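Local coordinates for protein 23S rRNA-specific endonuclease VapC20 (Mycobacterium tuberculosis H37Rv, PDB 5WZF) that acts as the toxin of a type II toxin-antitoxin pair, a PIN-domain endoribonuclease that cleaves 23S rRNA in the sarcin-ricin loop, at residues R38-A41 with S42-P45; R77-T80 with V81-V84. All blocks are in the same frame, centred on the assembly; numbering follows the deposited sequence.

Overall arrangement
Interaction 1 and interaction 2 are both local surface contacts, each where the chain runs into a strand of the parallel sheet: residues 38-45 leave helix 33-41 ahead of strand 46-50, whereas residues 77-84 follow helix 67-74 and enter the edge strand 82-85. Each includes one buried residue, Leu39 and Val82 respectively. Their chemistry differs. In interaction 1 a lysine ammonium is held by a helix carbonyl and the face of an indole; in interaction 2 a serine hydroxyl accepts two successive backbone N-H groups, the first of them making an ST turn. The centres lie 15 Å apart, and Trp40 CH2 packs 4.2 Å from Val82 CG2, joining the two directly.

Interaction 1: R38-A41 with S42-P45; sequences RLWA and SKPP
The last turn of helix 33-41 meets the loop leaving it through Lys43, whose side chain folds back over Trp40. Lys43 NZ stands above one face of the indole, 3.5 Å from the centroid of the Trp40 five-membered ring and only 11° off its normal, which meets the geometry of a cation-pi interaction. The preceding methylene, Lys43 CE, lies 3.6 Å from the centroid of the six-membered ring of Trp40, a CH-pi contact on that same face, while CD rests near CE3 and CZ3. Lys43 NZ also donates to Trp40 O at 2.8 Å, tilted from the carbonyl plane. One residue thus offers the lysine both a carbonyl and a pi surface. Two torsions explain the position: chi1 of 70° places CG between the backbone N and the carbonyl carbon, and the bend at chi4 (-58°) turns NZ toward the carbonyl.

In the PIN fold this segment belongs to the beta-alpha-beta crossover from strand 14-17 to its neighbour 46-50, and the bonds here lie where the helix gives way to the return loop. Ser42 N donates to Leu39 O at 3.1 Å through a bent N-H...O, and more weakly to Arg38 O at 3.3 Å. A water bridges the loop by donating to Ala41 O at 2.7 Å and to Lys43 O at 2.9 Å. Leu39 O has a further hydrogen-bonding partner in Tyr127 OH, on strand 125-127. The Trp40 ring also meets that of Trp22, the two planes steeply inclined, and touches Phe21 and Leu25 of helix 19-25.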
ATOM      1  N   ARG B  38     -11.883  22.439   6.610  1.00 25.15           N
ATOM      2  CA  ARG B  38     -11.358  23.653   7.228  1.00 27.27           C
ATOM      3  C   ARG B  38      -9.836  23.688   7.130  1.00 26.35           C
ATOM      4  O   ARG B  38      -9.249  24.723   6.811  1.00 28.11           O
ATOM      5  CB  ARG B  38     -11.801  23.757   8.690  1.00 31.54           C
ATOM      6  CG  ARG B  38     -13.291  24.016   8.867  1.00 42.10           C
ATOM      7  CD  ARG B  38     -13.625  24.431  10.295  1.00 52.04           C
ATOM      8  NE  ARG B  38     -13.333  23.381  11.268  1.00 57.19           N
ATOM      9  CZ  ARG B  38     -14.179  22.410  11.597  1.00 61.66           C
ATOM     10  NH1 ARG B  38     -15.378  22.352  11.032  1.00 62.29           N
ATOM     11  NH2 ARG B  38     -13.828  21.497  12.493  1.00 64.19           N
ATOM     12  N   LEU B  39      -9.202  22.551   7.399  1.00 24.18           N
ATOM     13  CA  LEU B  39      -7.752  22.443   7.290  1.00 25.83           C
ATOM     14  C   LEU B  39      -7.284  22.642   5.854  1.00 27.41           C
ATOM     15  O   LEU B  39      -6.263  23.283   5.607  1.00 26.23           O
ATOM     16  CB  LEU B  39      -7.272  21.086   7.805  1.00 26.07           C
ATOM     17  CG  LEU B  39      -7.235  20.923   9.322  1.00 25.88           C
ATOM     18  CD1 LEU B  39      -6.982  19.470   9.699  1.00 27.49           C
ATOM     19  CD2 LEU B  39      -6.167  21.829   9.908  1.00 26.85           C
ATOM     20  N   TRP B  40      -8.029  22.071   4.913  1.00 25.46           N
ATOM     21  CA  TRP B  40      -7.707  22.193   3.496  1.00 21.64           C
ATOM     22  C   TRP B  40      -7.727  23.652   3.054  1.00 25.96           C
ATOM     23  O   TRP B  40      -6.925  24.070   2.218  1.00 28.58           O
ATOM     24  CB  TRP B  40      -8.690  21.372   2.659  1.00 21.89           C
ATOM     25  CG  TRP B  40      -8.289  21.217   1.226  1.00 25.13           C
ATOM     26  CD1 TRP B  40      -8.938  21.716   0.135  1.00 30.56           C
ATOM     27  CD2 TRP B  40      -7.147  20.512   0.728  1.00 27.43           C
ATOM     28  NE1 TRP B  40      -8.269  21.367  -1.013  1.00 31.40           N
ATOM     29  CE2 TRP B  40      -7.166  20.627  -0.677  1.00 28.78           C
ATOM     30  CE3 TRP B  40      -6.108  19.796   1.333  1.00 25.19           C
ATOM     31  CZ2 TRP B  40      -6.189  20.051  -1.486  1.00 30.45           C
ATOM     32  CZ3 TRP B  40      -5.140  19.226   0.529  1.00 29.02           C
ATOM     33  CH2 TRP B  40      -5.187  19.359  -0.867  1.00 31.57           C
ATOM     34  N   ALA B  41      -8.646  24.426   3.624  1.00 25.98           N
ATOM     35  CA  ALA B  41      -8.801  25.826   3.252  1.00 30.32           C
ATOM     36  C   ALA B  41      -7.674  26.697   3.802  1.00 31.46           C
ATOM     37  O   ALA B  41      -7.393  27.764   3.262  1.00 35.63           O
ATOM     38  CB  ALA B  41     -10.152  26.350   3.725  1.00 31.33           C
ATOM     39  N   SER B  42      -7.027  26.243   4.872  1.00 31.83           N
ATOM     40  CA  SER B  42      -5.969  27.033   5.503  1.00 36.01           C
ATOM     41  C   SER B  42      -4.586  26.425   5.279  1.00 35.82           C
ATOM     42  O   SER B  42      -3.621  26.792   5.951  1.00 33.41           O
ATOM     43  CB  SER B  42      -6.233  27.181   7.003  1.00 36.17           C
ATOM     44  OG  SER B  42      -6.194  25.921   7.650  1.00 34.68           O
ATOM     45  N   LYS B  43      -4.492  25.500   4.328  1.00 29.59           N
ATOM     46  CA  LYS B  43      -3.231  24.824   4.045  1.00 29.51           C
ATOM     47  C   LYS B  43      -2.207  25.779   3.429  1.00 34.11           C
ATOM     48  O   LYS B  43      -2.579  26.785   2.820  1.00 34.54           O
ATOM     49  CB  LYS B  43      -3.465  23.630   3.114  1.00 29.00           C
ATOM     50  CG  LYS B  43      -3.850  24.007   1.695  1.00 32.68           C
ATOM     51  CD  LYS B  43      -4.118  22.771   0.855  1.00 33.08           C
ATOM     52  CE  LYS B  43      -4.674  23.143  -0.506  1.00 34.24           C
ATOM     53  NZ  LYS B  43      -5.937  23.925  -0.382  1.00 31.92           N
ATOM     54  N   PRO B  44      -0.910  25.471   3.600  1.00 33.65           N
ATOM     55  CA  PRO B  44       0.184  26.233   2.988  1.00 37.16           C
ATOM     56  C   PRO B  44       0.277  25.978   1.478  1.00 38.00           C
ATOM     57  O   PRO B  44      -0.399  25.077   0.983  1.00 35.62           O
ATOM     58  CB  PRO B  44       1.422  25.708   3.724  1.00 38.17           C
ATOM     59  CG  PRO B  44       1.059  24.340   4.121  1.00 37.40           C
ATOM     60  CD  PRO B  44      -0.397  24.404   4.478  1.00 36.29           C
ATOM     61  N   PRO B  45       1.098  26.762   0.754  1.00 41.90           N
ATOM     62  CA  PRO B  45       1.188  26.605  -0.704  1.00 43.86           C
ATOM     63  C   PRO B  45       1.799  25.284  -1.172  1.00 47.01           C
ATOM     64  O   PRO B  45       1.434  24.797  -2.241  1.00 45.82           O
ATOM     65  CB  PRO B  45       2.085  27.774  -1.124  1.00 48.95           C
ATOM     66  CG  PRO B  45       2.870  28.103   0.096  1.00 49.39           C
ATOM     67  CD  PRO B  45       1.921  27.889   1.227  1.00 45.38           C
TER
HETATM   68  O   HOH W   1      -4.908  28.511   2.657  1.00 43.11           O

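Interaction 2: R77-T80 with V81-V84; sequences RLST and VVRV
Ser79 OG receives two backbone N-H groups from the residues just beyond Thr80. Val82 N donates to Ser79 OG at 2.9 Å with an almost straight N-H...O angle of 175°, and Val81 N donates to the same oxygen, also at 2.9 Å, at a more bent 151°. The bond from Val81, two residues on, defines an ST turn; the one from Val82 adds a second hold one residue further along. With OG turned away from its own backbone N, the hydroxyl oxygen is directed at the two successive amides. The CB atoms of Val81 and Val82 come up beside this oxygen as well, and Val82 CB lies 4.0 Å from Ser79 CB.

Beyond this first shell, the carbonyls of Ser79 and Val82 are linked through solvent: one water lies 2.8 Å from Ser79 O and 2.7 Å from Val82 O. Further back, Val84 CG2 packs 4.1 Å from Arg77 CA, a nonpolar contact between the two ends of the stretch, where the Arg77 and Val84 backbones come near each other. The chain directions of 77-80 and 81-84 differ by 145°, so the turn comes close to reversing the path. Leu78 CD2 covers one face of the Arg77 guanidinium, 3.9 Å above its plane. That group is tied outside the turn, by NH1 to Ala74 O and by a salt bridge from NE to an acidic side chain of the other subunit of the homodimer.

Beyond the turn, Arg83 makes backbone hydrogen bonds to Val47 and Thr49, which set the edge strand 82-85 against strand 46-50. Val82 and Val84 both touch Thr49 on that strand, and Val84 and Arg77 reach Leu54 of helix 51-63.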
ATOM      1  N   ARG B  77      -3.474  12.338  -8.462  1.00 19.68           N
ATOM      2  CA  ARG B  77      -2.215  12.077  -9.149  1.00 25.62           C
ATOM      3  C   ARG B  77      -2.057  12.962 -10.390  1.00 23.48           C
ATOM      4  O   ARG B  77      -0.944  13.155 -10.876  1.00 24.05           O
ATOM      5  CB  ARG B  77      -2.113  10.604  -9.541  1.00 22.56           C
ATOM      6  CG  ARG B  77      -2.695  10.290 -10.909  1.00 21.43           C
ATOM      7  CD  ARG B  77      -2.840   8.795 -11.118  1.00 19.04           C
ATOM      8  NE  ARG B  77      -3.212   8.462 -12.492  1.00 22.31           N
ATOM      9  CZ  ARG B  77      -4.456   8.497 -12.962  1.00 20.50           C
ATOM     10  NH1 ARG B  77      -5.457   8.854 -12.168  1.00 18.86           N
ATOM     11  NH2 ARG B  77      -4.699   8.171 -14.224  1.00 21.27           N
ATOM     12  N   LEU B  78      -3.167  13.499 -10.895  1.00 21.83           N
ATOM     13  CA  LEU B  78      -3.142  14.370 -12.069  1.00 23.70           C
ATOM     14  C   LEU B  78      -2.961  15.838 -11.693  1.00 25.83           C
ATOM     15  O   LEU B  78      -2.802  16.693 -12.566  1.00 28.00           O
ATOM     16  CB  LEU B  78      -4.431  14.220 -12.886  1.00 26.22           C
ATOM     17  CG  LEU B  78      -4.877  12.809 -13.279  1.00 22.83           C
ATOM     18  CD1 LEU B  78      -6.200  12.861 -14.018  1.00 25.97           C
ATOM     19  CD2 LEU B  78      -3.823  12.136 -14.131  1.00 23.79           C
ATOM     20  N   SER B  79      -2.990  16.130 -10.396  1.00 33.58           N
ATOM     21  CA  SER B  79      -2.948  17.511  -9.921  1.00 32.34           C
ATOM     22  C   SER B  79      -1.653  18.226 -10.292  1.00 31.08           C
ATOM     23  O   SER B  79      -0.575  17.636 -10.268  1.00 26.47           O
ATOM     24  CB  SER B  79      -3.137  17.560  -8.404  1.00 27.37           C
ATOM     25  OG  SER B  79      -3.126  18.899  -7.932  1.00 29.08           O
ATOM     26  N   THR B  80      -1.779  19.501 -10.646  1.00 33.34           N
ATOM     27  CA  THR B  80      -0.623  20.354 -10.884  1.00 34.63           C
ATOM     28  C   THR B  80      -0.280  21.114  -9.608  1.00 34.18           C
ATOM     29  O   THR B  80       0.714  21.837  -9.545  1.00 38.93           O
ATOM     30  CB  THR B  80      -0.877  21.360 -12.021  1.00 36.59           C
ATOM     31  OG1 THR B  80      -2.015  22.165 -11.692  1.00 37.28           O
ATOM     32  CG2 THR B  80      -1.132  20.637 -13.340  1.00 38.05           C
ATOM     33  N   VAL B  81      -1.118  20.937  -8.591  1.00 28.59           N
ATOM     34  CA  VAL B  81      -0.986  21.669  -7.335  1.00 27.91           C
ATOM     35  C   VAL B  81      -0.416  20.790  -6.224  1.00 32.87           C
ATOM     36  O   VAL B  81       0.464  21.210  -5.470  1.00 38.71           O
ATOM     37  CB  VAL B  81      -2.349  22.241  -6.894  1.00 38.00           C
ATOM     38  CG1 VAL B  81      -2.278  22.761  -5.475  1.00 43.34           C
ATOM     39  CG2 VAL B  81      -2.786  23.339  -7.844  1.00 38.95           C
ATOM     40  N   VAL B  82      -0.915  19.564  -6.130  1.00 25.06           N
ATOM     41  CA  VAL B  82      -0.407  18.618  -5.146  1.00 23.25           C
ATOM     42  C   VAL B  82       0.784  17.857  -5.716  1.00 27.40           C
ATOM     43  O   VAL B  82       0.695  17.270  -6.793  1.00 29.56           O
ATOM     44  CB  VAL B  82      -1.493  17.622  -4.705  1.00 19.81           C
ATOM     45  CG1 VAL B  82      -0.910  16.592  -3.746  1.00 24.90           C
ATOM     46  CG2 VAL B  82      -2.661  18.360  -4.068  1.00 20.12           C
ATOM     47  N   ARG B  83       1.901  17.886  -4.995  1.00 28.40           N
ATOM     48  CA  ARG B  83       3.095  17.157  -5.401  1.00 28.85           C
ATOM     49  C   ARG B  83       2.998  15.707  -4.947  1.00 27.09           C
ATOM     50  O   ARG B  83       2.869  15.429  -3.756  1.00 24.23           O
ATOM     51  CB  ARG B  83       4.347  17.813  -4.823  1.00 33.58           C
ATOM     52  CG  ARG B  83       4.391  19.320  -5.011  1.00 40.51           C
ATOM     53  CD  ARG B  83       5.735  19.894  -4.595  1.00 48.40           C
ATOM     54  NE  ARG B  83       5.742  21.353  -4.654  1.00 57.97           N
ATOM     55  CZ  ARG B  83       6.831  22.103  -4.524  1.00 65.57           C
ATOM     56  NH1 ARG B  83       6.741  23.424  -4.590  1.00 69.19           N
ATOM     57  NH2 ARG B  83       8.013  21.531  -4.333  1.00 67.82           N
ATOM     58  N   VAL B  84       3.052  14.784  -5.899  1.00 26.79           N
ATOM     59  CA  VAL B  84       2.939  13.371  -5.572  1.00 25.65           C
ATOM     60  C   VAL B  84       4.292  12.682  -5.716  1.00 27.27           C
ATOM     61  O   VAL B  84       4.774  12.448  -6.825  1.00 30.17           O
ATOM     62  CB  VAL B  84       1.904  12.664  -6.457  1.00 24.79           C
ATOM     63  CG1 VAL B  84       1.772  11.207  -6.044  1.00 24.97           C
ATOM     64  CG2 VAL B  84       0.560  13.374  -6.371  1.00 26.35           C
TER
HETATM   65  O   HOH W   2       0.308  15.597  -9.276  1.00 39.00           O
HETATM   66  O   HOH W   3       1.929  17.832  -9.135  1.00 43.94           O